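AB hydrolase-1 domain-containing protein (Parabacteroides distasonis, PDB 4Q34) is uncharacterised but, as a putative esterase of the alpha/beta hydrolase family, probably hydrolyses ester bonds. Local coordinates at residues 205-208 / 209-212; 229-232 / 233-237; 254-257 / 258-261; 264-267 / 268-272. All coordinates share one frame; numbering follows the deposited sequence.

How the contacts relate
Contacts 1 and 2 touch, contacts 3 and 4 are successive parts of helix 257-277, and contact 4 touches both 1 and 2. Contact 1 is the turn leaving strand 204-207 and contact 2 the short helix that follows strand 226-229; the two strands pair, F206 O accepting from V229 N at 2.8 Å. The centres of contacts 1 and 2 are about 10 Å apart, those of 3 and 4 about 15 Å. Contact 4 reaches contact 1 where W272 NE1 donates to P205 O over 2.7 Å, and contact 2 where W272 meets F234. Contacts 2 and 3 lie farthest apart, at about 30 Å between centres. E258 is hydrogen-bonded to a glycerol, probably from the crystallisation liquor.

Contact 1 (205-208 / 209-212); sequences PFPE and GQLP
The F206 ring is overlapped by the pyrrolidine of P212, which crosses it at about a right angle and lies over one face. P212 CD stands 3.5 Å from the F206 ring centroid and only 12° off the ring normal, a CH-pi contact close to the middle of the pi cloud, while P212 CG approaches F206 CE2 to 3.4 Å. L211 adds an oblique touch, its CD1 branch coming to 3.9 Å from F206 CD1. With chi1 at -69°, the phenyl group is set opposite the carbonyl carbon of F206, and there the returning chain can cover it.

What returns the chain is a type II beta turn from P207 to Q210, closed by the bond from Q210 N to P207 O at 2.9 Å, with the donor tilted 34° out of the carbonyl plane. G209 occupies the third position with a positive phi, where a beta carbon would collide with E208 O. On the flank of the turn, the CB and CG atoms of Q210 run across the P207 ring, Q210 CG lying 3.9 Å from P207 CB. A water donates to E208 O at 2.8 Å; a bridge from it to Q210 NE2 is doubtful.

Beyond the turn, W272 meets F206 edge-to-face and E228 accepts a bond from G209 N. The chemistry is thus divided: one backbone bond closes the turn at the end of strand 204-207, and one face of F206 holds the returning chain by dispersion and CH-pi attraction with proline C-H groups.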
loop_
_atom_site.group_PDB
_atom_site.type_symbol
_atom_site.label_atom_id
_atom_site.label_comp_id
_atom_site.label_asym_id
_atom_site.label_seq_id
_atom_site.Cartn_x
_atom_site.Cartn_y
_atom_site.Cartn_z
ATOM N N PRO A 205 -26.121 -13.765 -5.676
ATOM C CA PRO A 205 -26.510 -14.864 -6.514
ATOM C C PRO A 205 -27.781 -15.598 -6.055
ATOM O O PRO A 205 -27.872 -16.060 -4.920
ATOM C CB PRO A 205 -25.283 -15.805 -6.468
ATOM C CG PRO A 205 -24.746 -15.564 -5.109
ATOM C CD PRO A 205 -24.964 -14.099 -4.837
ATOM N N PHE A 206 -28.734 -15.709 -6.954
ATOM C CA PHE A 206 -29.939 -16.482 -6.744
ATOM C C PHE A 206 -30.076 -17.571 -7.825
ATOM O O PHE A 206 -29.546 -17.405 -8.944
ATOM C CB PHE A 206 -31.149 -15.561 -6.809
ATOM C CG PHE A 206 -31.248 -14.610 -5.657
ATOM C CD1 PHE A 206 -30.645 -13.380 -5.709
ATOM C CD2 PHE A 206 -31.986 -14.951 -4.545
ATOM C CE1 PHE A 206 -30.758 -12.486 -4.652
ATOM C CE2 PHE A 206 -32.065 -14.080 -3.459
ATOM C CZ PHE A 206 -31.469 -12.844 -3.527
ATOM N N PRO A 207 -30.818 -18.656 -7.530
ATOM C CA PRO A 207 -31.049 -19.663 -8.543
ATOM C C PRO A 207 -31.839 -19.113 -9.704
ATOM O O PRO A 207 -32.728 -18.278 -9.521
ATOM C CB PRO A 207 -31.893 -20.732 -7.844
ATOM C CG PRO A 207 -31.910 -20.391 -6.419
ATOM C CD PRO A 207 -31.516 -18.952 -6.268
ATOM N N GLU A 208 -31.499 -19.586 -10.895
ATOM C CA GLU A 208 -32.190 -19.214 -12.103
ATOM C C GLU A 208 -33.652 -19.482 -11.939
ATOM O O GLU A 208 -34.045 -20.544 -11.442
ATOM C CB GLU A 208 -31.627 -20.042 -13.270
ATOM C CG GLU A 208 -30.245 -19.550 -13.661
ATOM C CD GLU A 208 -29.383 -20.579 -14.419
ATOM O OE1 GLU A 208 -29.760 -21.753 -14.478
ATOM O OE2 GLU A 208 -28.291 -20.195 -14.921
ATOM N N GLY A 209 -34.461 -18.497 -12.312
ATOM C CA GLY A 209 -35.894 -18.609 -12.207
ATOM C C GLY A 209 -36.485 -18.242 -10.852
ATOM O O GLY A 209 -37.701 -18.233 -10.720
ATOM N N GLN A 210 -35.635 -17.929 -9.868
ATOM C CA GLN A 210 -36.037 -17.634 -8.494
ATOM C C GLN A 210 -35.542 -16.274 -8.050
ATOM O O GLN A 210 -35.413 -16.046 -6.865
ATOM C CB GLN A 210 -35.435 -18.678 -7.532
ATOM C CG GLN A 210 -35.788 -20.109 -7.856
ATOM C CD GLN A 210 -37.266 -20.340 -7.763
ATOM O OE1 GLN A 210 -37.913 -19.883 -6.822
ATOM N NE2 GLN A 210 -37.817 -21.027 -8.740
ATOM N N LEU A 211 -35.224 -15.376 -8.993
ATOM C CA LEU A 211 -34.783 -14.029 -8.657
ATOM C C LEU A 211 -35.924 -13.266 -7.956
ATOM O O LEU A 211 -37.002 -13.051 -8.551
ATOM C CB LEU A 211 -34.376 -13.293 -9.922
ATOM C CG LEU A 211 -33.430 -12.108 -9.896
ATOM C CD1 LEU A 211 -32.115 -12.421 -9.190
ATOM C CD2 LEU A 211 -33.150 -11.674 -11.333
ATOM N N PRO A 212 -35.723 -12.891 -6.687
ATOM C CA PRO A 212 -36.821 -12.201 -5.995
ATOM C C PRO A 212 -37.065 -10.811 -6.553
ATOM O O PRO A 212 -36.146 -10.175 -7.063
ATOM C CB PRO A 212 -36.351 -12.119 -4.532
ATOM C CG PRO A 212 -34.892 -12.429 -4.546
ATOM C CD PRO A 212 -34.515 -13.031 -5.858
HETATM O O HOH W 1 -36.282 -22.012 -10.512
#

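Contact 2 (229-232 / 233-237); sequences VPMS and VFMEY
V233 has CG1 anti to its own N (chi1 173°), which presents that methyl to V229 and leaves CG2 beside P230; V229 has CG1 anti to its carbonyl carbon (chi1 -53°), which leaves CG2 between N and C, facing F234. V233 CG1 sits 4.0 Å from V229 CB, V233 CG2 reaches P230 CD at 3.9 Å with the two side chains lying alongside, and V229 CG2 comes 4.0 Å from F234 CB. An alanine in place of V233 would remove both branches and is likely to leave the flanks of V229 and P230 uncovered. M231, a selenomethionine, curls through two bends to bring SE 4.1 Å from F234 CD2, an oblique Met-aromatic contact.

P230 O takes a straight bond from F234 N (3.0 Å, 168°) and a weak one from V233 N, and M231 O receives M235 N. A water links S232 OG with E236 OE2, while E236 OE1 is held by K239 in a salt bridge. The ring of F234 is covered further by P207, M275 and L276. With P230 at the N-cap, its carbonyl holding F234 N, this is the opening turn of a short helix, 231-234, launched directly from strand 226-229.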
loop_
_atom_site.group_PDB
_atom_site.type_symbol
_atom_site.label_atom_id
_atom_site.label_comp_id
_atom_site.label_asym_id
_atom_site.label_seq_id
_atom_site.Cartn_x
_atom_site.Cartn_y
_atom_site.Cartn_z
ATOM N N VAL A 229 -27.853 -17.640 -11.145
ATOM C CA VAL A 229 -26.784 -18.647 -11.268
ATOM C C VAL A 229 -27.435 -20.034 -11.282
ATOM O O VAL A 229 -28.548 -20.207 -10.802
ATOM C CB VAL A 229 -25.761 -18.553 -10.123
ATOM C CG1 VAL A 229 -25.206 -17.133 -9.990
ATOM C CG2 VAL A 229 -26.370 -18.970 -8.784
ATOM N N PRO A 230 -26.758 -21.036 -11.839
ATOM C CA PRO A 230 -27.349 -22.369 -11.803
ATOM C C PRO A 230 -27.570 -22.858 -10.358
ATOM O O PRO A 230 -26.838 -22.444 -9.447
ATOM C CB PRO A 230 -26.270 -23.263 -12.489
ATOM C CG PRO A 230 -25.454 -22.284 -13.297
ATOM C CD PRO A 230 -25.437 -21.018 -12.521
HETATM N N MSE A 231 -28.542 -23.745 -10.193
HETATM C CA MSE A 231 -28.896 -24.251 -8.843
HETATM C C MSE A 231 -27.677 -24.842 -8.186
HETATM O O MSE A 231 -27.449 -24.626 -7.005
HETATM C CB MSE A 231 -30.073 -25.225 -8.950
HETATM C CG MSE A 231 -30.465 -25.838 -7.603
HETATM SE SE MSE A 231 -30.981 -24.409 -6.327
HETATM C CE MSE A 231 -32.876 -24.328 -6.910
ATOM N N SER A 232 -26.851 -25.595 -8.912
ATOM C CA SER A 232 -25.686 -26.203 -8.238
ATOM C C SER A 232 -24.666 -25.191 -7.732
ATOM O O SER A 232 -23.944 -25.455 -6.756
ATOM C CB SER A 232 -24.988 -27.228 -9.169
ATOM O OG SER A 232 -24.272 -26.562 -10.193
ATOM N N VAL A 233 -24.608 -24.025 -8.361
ATOM C CA VAL A 233 -23.742 -22.945 -7.938
ATOM C C VAL A 233 -24.351 -22.255 -6.698
ATOM O O VAL A 233 -23.653 -21.996 -5.722
ATOM C CB VAL A 233 -23.490 -21.966 -9.093
ATOM C CG1 VAL A 233 -22.723 -20.764 -8.617
ATOM C CG2 VAL A 233 -22.717 -22.681 -10.197
ATOM N N PHE A 234 -25.646 -22.006 -6.755
ATOM C CA PHE A 234 -26.355 -21.434 -5.592
ATOM C C PHE A 234 -26.126 -22.290 -4.359
ATOM O O PHE A 234 -25.872 -21.744 -3.283
ATOM C CB PHE A 234 -27.837 -21.296 -5.892
ATOM C CG PHE A 234 -28.627 -20.643 -4.774
ATOM C CD1 PHE A 234 -28.423 -19.297 -4.475
ATOM C CD2 PHE A 234 -29.563 -21.372 -4.038
ATOM C CE1 PHE A 234 -29.149 -18.672 -3.484
ATOM C CE2 PHE A 234 -30.298 -20.743 -3.014
ATOM C CZ PHE A 234 -30.082 -19.404 -2.757
HETATM N N MSE A 235 -26.154 -23.619 -4.525
HETATM C CA MSE A 235 -25.954 -24.528 -3.379
HETATM C C MSE A 235 -24.590 -24.395 -2.753
HETATM O O MSE A 235 -24.403 -24.771 -1.586
HETATM C CB MSE A 235 -26.178 -26.008 -3.740
HETATM C CG MSE A 235 -27.608 -26.287 -4.167
HETATM SE SE MSE A 235 -28.937 -26.039 -2.701
HETATM C CE MSE A 235 -28.055 -27.237 -1.388
ATOM N N GLU A 236 -23.599 -23.885 -3.493
ATOM C CA GLU A 236 -22.273 -23.695 -2.894
ATOM C C GLU A 236 -22.300 -22.726 -1.722
ATOM O O GLU A 236 -21.523 -22.891 -0.790
ATOM C CB GLU A 236 -21.180 -23.284 -3.917
ATOM C CG GLU A 236 -21.121 -24.076 -5.220
ATOM C CD GLU A 236 -20.549 -25.474 -5.116
ATOM O OE1 GLU A 236 -20.176 -25.893 -3.990
ATOM O OE2 GLU A 236 -20.484 -26.149 -6.189
ATOM N N TYR A 237 -23.261 -21.777 -1.686
ATOM C CA TYR A 237 -23.325 -20.793 -0.624
ATOM C C TYR A 237 -23.971 -21.343 0.668
ATOM O O TYR A 237 -24.101 -20.613 1.637
ATOM C CB TYR A 237 -24.057 -19.527 -1.110
ATOM C CG TYR A 237 -23.298 -18.936 -2.290
ATOM C CD1 TYR A 237 -22.173 -18.176 -2.081
ATOM C CD2 TYR A 237 -23.707 -19.145 -3.593
ATOM C CE1 TYR A 237 -21.408 -17.690 -3.147
ATOM C CE2 TYR A 237 -22.979 -18.648 -4.651
ATOM C CZ TYR A 237 -21.831 -17.924 -4.430
ATOM O OH TYR A 237 -21.128 -17.401 -5.515
HETATM O O HOH W 2 -21.789 -26.226 -9.071
#

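Contact 3 (254-257 / 258-261); sequences DERP and ELYE
R256 O, at the N-cap of helix 257-277, gathers two backbone donors, L259 N and Y260 N, each at 2.9 Å, while P257 O takes E261 N in the next bond. The two donors reach R256 O from different directions: Y260 N lies in the carbonyl plane, L259 N 44° out of it.

Among the side chains, Y260 carries the contact. With CG anti to its N (chi1 -170°), the ring swings back toward the loop, and D254 settles over one face: D254 CB is 3.9 Å from the ring centroid, offset toward the rim, and 3.5 Å from Y260 CD2, making a CH-pi contact. Replacing Y260 by a serine would probably leave D254 CB without an aromatic surface to rest on and the incoming loop freer to shift. R256 and L259 lie side by side, R256 CB at 4.0 Å from L259 CD1, and N114 and I120 border both. E261 CG passes 3.1 Å from P257 O, yet its carboxylate turns to R115 in a salt bridge and to L220 N in a hydrogen bond.

P257 brings no N-H to this first turn, and R256 O is gripped by the N-H groups of L259 and Y260. The methylene of an acidic residue, not its charge, meets the tyrosine face, and the contact therefore rests on C-H polarisation and dispersion rather than on ionic attraction.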
loop_
_atom_site.group_PDB
_atom_site.type_symbol
_atom_site.label_atom_id
_atom_site.label_comp_id
_atom_site.label_asym_id
_atom_site.label_seq_id
_atom_site.Cartn_x
_atom_site.Cartn_y
_atom_site.Cartn_z
ATOM N N ASP A 254 -37.143 6.362 -0.735
ATOM C CA ASP A 254 -36.166 6.366 -1.797
ATOM C C ASP A 254 -35.853 7.749 -2.371
ATOM O O ASP A 254 -35.396 7.842 -3.508
ATOM C CB ASP A 254 -36.608 5.389 -2.895
ATOM C CG ASP A 254 -37.775 5.898 -3.726
ATOM O OD1 ASP A 254 -38.470 6.853 -3.310
ATOM O OD2 ASP A 254 -37.997 5.320 -4.807
ATOM N N GLU A 255 -36.083 8.807 -1.587
ATOM C CA GLU A 255 -35.757 10.178 -2.019
ATOM C C GLU A 255 -34.292 10.336 -2.440
ATOM O O GLU A 255 -34.015 11.080 -3.361
ATOM C CB GLU A 255 -36.137 11.221 -0.949
ATOM C CG GLU A 255 -35.623 10.928 0.449
ATOM N N ARG A 256 -33.365 9.633 -1.768
ATOM C CA ARG A 256 -31.950 9.660 -2.093
ATOM C C ARG A 256 -31.405 8.237 -2.315
ATOM O O ARG A 256 -31.032 7.555 -1.352
ATOM C CB ARG A 256 -31.169 10.329 -0.955
ATOM C CG ARG A 256 -31.525 11.799 -0.741
ATOM C CD ARG A 256 -30.927 12.281 0.558
ATOM N NE ARG A 256 -31.136 13.713 0.797
ATOM C CZ ARG A 256 -30.469 14.702 0.194
ATOM N NH1 ARG A 256 -29.553 14.458 -0.733
ATOM N NH2 ARG A 256 -30.755 15.965 0.500
ATOM N N PRO A 257 -31.367 7.791 -3.584
ATOM C CA PRO A 257 -30.891 6.458 -3.969
ATOM C C PRO A 257 -29.486 6.147 -3.476
ATOM O O PRO A 257 -29.194 4.985 -3.188
ATOM C CB PRO A 257 -30.908 6.492 -5.504
ATOM C CG PRO A 257 -31.953 7.505 -5.847
ATOM C CD PRO A 257 -32.019 8.494 -4.709
ATOM N N GLU A 258 -28.618 7.159 -3.372
ATOM C CA GLU A 258 -27.284 6.918 -2.813
ATOM C C GLU A 258 -27.365 6.266 -1.420
ATOM O O GLU A 258 -26.500 5.452 -1.082
ATOM C CB GLU A 258 -26.450 8.191 -2.727
ATOM C CG GLU A 258 -26.088 8.831 -4.063
ATOM C CD GLU A 258 -24.916 8.182 -4.811
ATOM O OE1 GLU A 258 -24.272 7.229 -4.330
ATOM O OE2 GLU A 258 -24.628 8.652 -5.930
ATOM N N LEU A 259 -28.379 6.615 -0.628
ATOM C CA LEU A 259 -28.567 5.985 0.673
ATOM C C LEU A 259 -29.579 4.828 0.638
ATOM O O LEU A 259 -29.396 3.811 1.343
ATOM C CB LEU A 259 -28.973 7.010 1.714
ATOM C CG LEU A 259 -27.923 8.081 2.120
ATOM C CD1 LEU A 259 -28.024 9.347 1.299
ATOM C CD2 LEU A 259 -28.111 8.424 3.590
ATOM N N TYR A 260 -30.616 4.959 -0.175
ATOM C CA TYR A 260 -31.707 3.977 -0.160
ATOM C C TYR A 260 -31.279 2.637 -0.717
ATOM O O TYR A 260 -31.781 1.613 -0.305
ATOM C CB TYR A 260 -32.980 4.508 -0.847
ATOM C CG TYR A 260 -34.180 3.621 -0.629
ATOM C CD1 TYR A 260 -34.819 3.576 0.605
ATOM C CD2 TYR A 260 -34.637 2.786 -1.626
ATOM C CE1 TYR A 260 -35.887 2.743 0.835
ATOM C CE2 TYR A 260 -35.722 1.948 -1.409
ATOM C CZ TYR A 260 -36.342 1.936 -0.168
ATOM O OH TYR A 260 -37.413 1.104 0.063
ATOM N N GLU A 261 -30.296 2.631 -1.598
ATOM C CA GLU A 261 -29.767 1.375 -2.090
ATOM C C GLU A 261 -29.355 0.473 -0.949
ATOM O O GLU A 261 -29.497 -0.730 -1.077
ATOM C CB GLU A 261 -28.589 1.599 -3.017
ATOM C CG GLU A 261 -29.046 2.144 -4.353
ATOM C CD GLU A 261 -27.977 2.114 -5.437
ATOM O OE1 GLU A 261 -26.792 1.817 -5.137
ATOM O OE2 GLU A 261 -28.346 2.384 -6.600
#

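Contact 4 (264-267 / 268-272); sequences RRLR and LMKIW
Helix 257-277 is the crossover helix of a beta-alpha-beta unit, and in its middle turns R264 O accepts L268 N at 2.9 Å and R265 O accepts M269 N at 2.8 Å. The same i to i+4 ladder continues from K270 N to L266 O and, longer, from I271 N to R267 O at 3.3 Å.

Side chains lie against the carbonyls they pass. M269, a selenomethionine, has its CG opposite the carbonyl carbon (chi1 -58°), which lays that atom 3.2 Å from R265 O before two bends carry SE away. I271 CG1 likewise comes to 3.5 Å from R267 O. Between the aliphatic parts, K270 CE grazes L266 CG at 4.2 Å.

Strands 242-246 and 283-287 are the two that this helix connects, and L266 packs on both, touching Y246 and V285, while M269 meets I244 and Y246. L268 faces strand 204-207 through V204 and F206. Arginine ends find partners outside these turns: R265 NH2 makes a salt bridge with E225, and its guanidinium a cation-pi contact with W262; R264 makes another with F217.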
loop_
_atom_site.group_PDB
_atom_site.type_symbol
_atom_site.label_atom_id
_atom_site.label_comp_id
_atom_site.label_asym_id
_atom_site.label_seq_id
_atom_site.Cartn_x
_atom_site.Cartn_y
_atom_site.Cartn_z
ATOM N N ARG A 264 -32.429 -1.236 0.472
ATOM C CA ARG A 264 -32.814 -2.329 -0.439
ATOM C C ARG A 264 -31.906 -3.538 -0.255
ATOM O O ARG A 264 -32.383 -4.688 -0.317
ATOM C CB ARG A 264 -32.716 -1.924 -1.916
ATOM C CG ARG A 264 -33.349 -0.591 -2.283
ATOM C CD ARG A 264 -33.241 -0.367 -3.791
ATOM N NE ARG A 264 -34.495 -0.699 -4.430
ATOM C CZ ARG A 264 -35.421 0.182 -4.788
ATOM N NH1 ARG A 264 -35.231 1.489 -4.627
ATOM N NH2 ARG A 264 -36.542 -0.251 -5.329
ATOM N N ARG A 265 -30.620 -3.278 -0.009
ATOM C CA ARG A 265 -29.636 -4.357 0.168
ATOM C C ARG A 265 -29.879 -5.154 1.449
ATOM O O ARG A 265 -29.816 -6.384 1.432
ATOM C CB ARG A 265 -28.215 -3.811 0.092
ATOM C CG ARG A 265 -27.881 -3.576 -1.371
ATOM C CD ARG A 265 -26.669 -2.696 -1.525
ATOM N NE ARG A 265 -26.315 -2.677 -2.931
ATOM C CZ ARG A 265 -25.438 -1.852 -3.457
ATOM N NH1 ARG A 265 -24.836 -0.931 -2.719
ATOM N NH2 ARG A 265 -25.188 -1.960 -4.753
ATOM N N LEU A 266 -30.215 -4.465 2.544
ATOM C CA LEU A 266 -30.571 -5.150 3.775
ATOM C C LEU A 266 -31.728 -6.105 3.514
ATOM O O LEU A 266 -31.639 -7.287 3.846
ATOM C CB LEU A 266 -30.898 -4.160 4.897
ATOM C CG LEU A 266 -31.374 -4.797 6.201
ATOM C CD1 LEU A 266 -30.409 -5.836 6.710
ATOM C CD2 LEU A 266 -31.676 -3.744 7.268
ATOM N N ARG A 267 -32.780 -5.594 2.876
ATOM C CA ARG A 267 -33.985 -6.365 2.569
ATOM C C ARG A 267 -33.617 -7.587 1.724
ATOM O O ARG A 267 -34.051 -8.696 1.986
ATOM C CB ARG A 267 -34.991 -5.462 1.827
ATOM C CG ARG A 267 -36.331 -6.088 1.475
ATOM C CD ARG A 267 -37.093 -5.230 0.446
ATOM N NE ARG A 267 -36.851 -3.802 0.615
ATOM C CZ ARG A 267 -37.082 -2.886 -0.319
ATOM N NH1 ARG A 267 -37.555 -3.242 -1.499
ATOM N NH2 ARG A 267 -36.839 -1.612 -0.069
ATOM N N LEU A 268 -32.805 -7.365 0.728
ATOM C CA LEU A 268 -32.416 -8.416 -0.208
ATOM C C LEU A 268 -31.589 -9.491 0.444
ATOM O O LEU A 268 -31.808 -10.662 0.186
ATOM C CB LEU A 268 -31.641 -7.831 -1.357
ATOM C CG LEU A 268 -31.187 -8.814 -2.419
ATOM C CD1 LEU A 268 -32.345 -9.617 -2.965
ATOM C CD2 LEU A 268 -30.447 -8.054 -3.499
HETATM N N MSE A 269 -30.645 -9.097 1.291
HETATM C CA MSE A 269 -29.789 -10.099 1.945
HETATM C C MSE A 269 -30.579 -10.967 2.919
HETATM O O MSE A 269 -30.290 -12.168 3.080
HETATM C CB MSE A 269 -28.590 -9.481 2.626
HETATM C CG MSE A 269 -27.675 -8.678 1.763
HETATM SE SE MSE A 269 -27.366 -9.492 0.022
HETATM C CE MSE A 269 -25.928 -10.692 0.485
ATOM N N LYS A 270 -31.606 -10.403 3.571
ATOM C CA LYS A 270 -32.466 -11.231 4.402
ATOM C C LYS A 270 -33.216 -12.279 3.590
ATOM O O LYS A 270 -33.390 -13.407 4.043
ATOM C CB LYS A 270 -33.437 -10.373 5.229
ATOM C CG LYS A 270 -32.677 -9.566 6.276
ATOM C CD LYS A 270 -33.554 -9.070 7.397
ATOM C CE LYS A 270 -34.222 -7.804 7.001
ATOM N NZ LYS A 270 -34.988 -7.285 8.172
ATOM N N ILE A 271 -33.632 -11.927 2.374
ATOM C CA ILE A 271 -34.309 -12.867 1.491
ATOM C C ILE A 271 -33.334 -13.955 1.043
ATOM O O ILE A 271 -33.649 -15.143 1.128
ATOM C CB ILE A 271 -34.909 -12.156 0.278
ATOM C CG1 ILE A 271 -36.064 -11.249 0.762
ATOM C CG2 ILE A 271 -35.373 -13.171 -0.758
ATOM C CD1 ILE A 271 -36.555 -10.247 -0.288
ATOM N N TRP A 272 -32.153 -13.523 0.622
ATOM C CA TRP A 272 -31.055 -14.424 0.221
ATOM C C TRP A 272 -30.685 -15.423 1.325
ATOM O O TRP A 272 -30.623 -16.629 1.075
ATOM C CB TRP A 272 -29.832 -13.583 -0.136
ATOM C CG TRP A 272 -28.682 -14.302 -0.792
ATOM C CD1 TRP A 272 -28.676 -14.836 -2.044
ATOM C CD2 TRP A 272 -27.358 -14.457 -0.286
ATOM N NE1 TRP A 272 -27.421 -15.344 -2.338
ATOM C CE2 TRP A 272 -26.600 -15.120 -1.276
ATOM C CE3 TRP A 272 -26.728 -14.103 0.917
ATOM C CZ2 TRP A 272 -25.284 -15.439 -1.097
ATOM C CZ3 TRP A 272 -25.410 -14.440 1.097
ATOM C CH2 TRP A 272 -24.697 -15.092 0.096
#